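Local coordinates for protein mariner Mos1 transposase (Drosophila mauritiana, PDB 4MDB) that cuts out the Mos1 transposon and pastes it into new DNA, using two divalent metal ions in the RNase H-like catalytic domain, at residues K13-C16 with E17-S21. The protein carries 1 engineered substitution. Sequence-based numbering, arbitrary orientation.
Sequences KNTC and EILLS
E17 makes a backbone hydrogen bond to the carbonyl of K13, with E17 N to K13 O at 2.9 Å. Its CG lies beside its own backbone N (chi1 -72°), which turns the chain back over that same oxygen, with E17 CG 3.3 Å from K13 O. From there the extended chain brings the carboxylate near the end of the K13 chain. K13 CE is 3.7 Å from E17 OE1, but K13 NZ stays 4.2 Å from OE1, too far for a salt bridge. The ammonium instead pairs with D220. I18 N hydrogen-bonds to N14 O. Its CG1 and CD1 both rest against that carbonyl, CG1 of I18 at 3.3 Å from N14 O. This is regular i to i+4 alpha-helical bonding, within helix 6-25 of the RNase H-like catalytic domain. L19 N meets T15 O in the straightest of the four hydrogen bonds, N-H...O 164°. On the buried side, L19 CD1 lies 3.9 Å from T15 CG2, and the two chains run alongside each other in one direction. P152 touches both, W213 of helix 209-218 packs on L19, and T15 OG1 hydrogen-bonds to R11 O. L20 N hydrogen-bonds to C16 O at 2.9 Å, with the C16 side chain against C216 and V217.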
loop_
_atom_site.group_PDB
_atom_site.type_symbol
_atom_site.label_atom_id
_atom_site.label_comp_id
_atom_site.label_asym_id
_atom_site.label_seq_id
_atom_site.Cartn_x
_atom_site.Cartn_y
_atom_site.Cartn_z
ATOM N N LYS A 13 -13.353 11.898 -6.916
ATOM C CA LYS A 13 -13.065 12.656 -8.139
ATOM C C LYS A 13 -12.111 13.763 -7.876
ATOM O O LYS A 13 -11.161 13.985 -8.647
ATOM C CB LYS A 13 -14.384 13.215 -8.805
ATOM C CG LYS A 13 -14.203 13.769 -10.146
ATOM C CD LYS A 13 -15.450 14.527 -10.580
ATOM C CE LYS A 13 -15.234 14.927 -11.998
ATOM N NZ LYS A 13 -16.255 15.919 -12.494
ATOM N N ASN A 14 -12.324 14.462 -6.786
ATOM C CA ASN A 14 -11.510 15.634 -6.452
ATOM C C ASN A 14 -10.026 15.218 -6.183
ATOM O O ASN A 14 -9.092 15.868 -6.680
ATOM C CB ASN A 14 -12.032 16.336 -5.211
ATOM C CG ASN A 14 -13.314 17.125 -5.489
ATOM O OD1 ASN A 14 -13.686 17.332 -6.667
ATOM N ND2 ASN A 14 -13.978 17.592 -4.417
ATOM N N THR A 15 -9.897 14.122 -5.456
ATOM C CA THR A 15 -8.517 13.558 -5.124
ATOM C C THR A 15 -7.812 13.168 -6.410
ATOM O O THR A 15 -6.644 13.567 -6.636
ATOM C CB THR A 15 -8.624 12.421 -4.159
ATOM O OG1 THR A 15 -9.205 12.957 -2.937
ATOM C CG2 THR A 15 -7.225 11.799 -3.845
ATOM N N CYS A 16 -8.502 12.423 -7.276
ATOM C CA CYS A 16 -7.896 12.055 -8.564
ATOM C C CYS A 16 -7.518 13.266 -9.450
ATOM O O CYS A 16 -6.521 13.252 -10.150
ATOM C CB CYS A 16 -8.754 11.094 -9.341
ATOM S SG CYS A 16 -8.900 9.509 -8.477
ATOM N N GLU A 17 -8.374 14.307 -9.470
ATOM C CA GLU A 17 -8.020 15.526 -10.240
ATOM C C GLU A 17 -6.708 16.163 -9.788
ATOM O O GLU A 17 -5.872 16.555 -10.631
ATOM C CB GLU A 17 -9.149 16.589 -10.133
ATOM C CG GLU A 17 -10.387 16.210 -10.937
ATOM C CD GLU A 17 -11.496 17.274 -10.830
ATOM O OE1 GLU A 17 -12.354 17.294 -11.734
ATOM O OE2 GLU A 17 -11.467 18.118 -9.887
ATOM N N ILE A 18 -6.551 16.242 -8.473
ATOM C CA ILE A 18 -5.397 16.849 -7.818
ATOM C C ILE A 18 -4.172 16.006 -8.193
ATOM O O ILE A 18 -3.128 16.569 -8.603
ATOM C CB ILE A 18 -5.555 16.946 -6.308
ATOM C CG1 ILE A 18 -6.627 17.986 -5.933
ATOM C CG2 ILE A 18 -4.248 17.316 -5.597
ATOM C CD1 ILE A 18 -7.103 17.803 -4.514
ATOM N N LEU A 19 -4.263 14.684 -8.027
ATOM C CA LEU A 19 -3.080 13.816 -8.280
ATOM C C LEU A 19 -2.687 13.848 -9.771
ATOM O O LEU A 19 -1.485 13.952 -10.136
ATOM C CB LEU A 19 -3.357 12.398 -7.799
ATOM C CG LEU A 19 -3.543 12.254 -6.303
ATOM C CD1 LEU A 19 -4.095 10.868 -5.941
ATOM C CD2 LEU A 19 -2.266 12.576 -5.562
ATOM N N LEU A 20 -3.697 13.820 -10.644
ATOM C CA LEU A 20 -3.477 13.785 -12.094
ATOM C C LEU A 20 -2.891 15.058 -12.584
ATOM O O LEU A 20 -1.925 15.030 -13.365
ATOM C CB LEU A 20 -4.801 13.520 -12.847
ATOM C CG LEU A 20 -4.652 13.102 -14.311
ATOM C CD1 LEU A 20 -3.873 11.793 -14.492
ATOM C CD2 LEU A 20 -6.100 12.900 -14.814
ATOM N N SER A 21 -3.377 16.187 -12.078
ATOM C CA SER A 21 -2.797 17.478 -12.480
ATOM C C SER A 21 -1.357 17.672 -11.966
ATOM O O SER A 21 -0.487 18.187 -12.663
ATOM C CB SER A 21 -3.672 18.671 -12.127
ATOM O OG SER A 21 -3.707 18.847 -10.765
#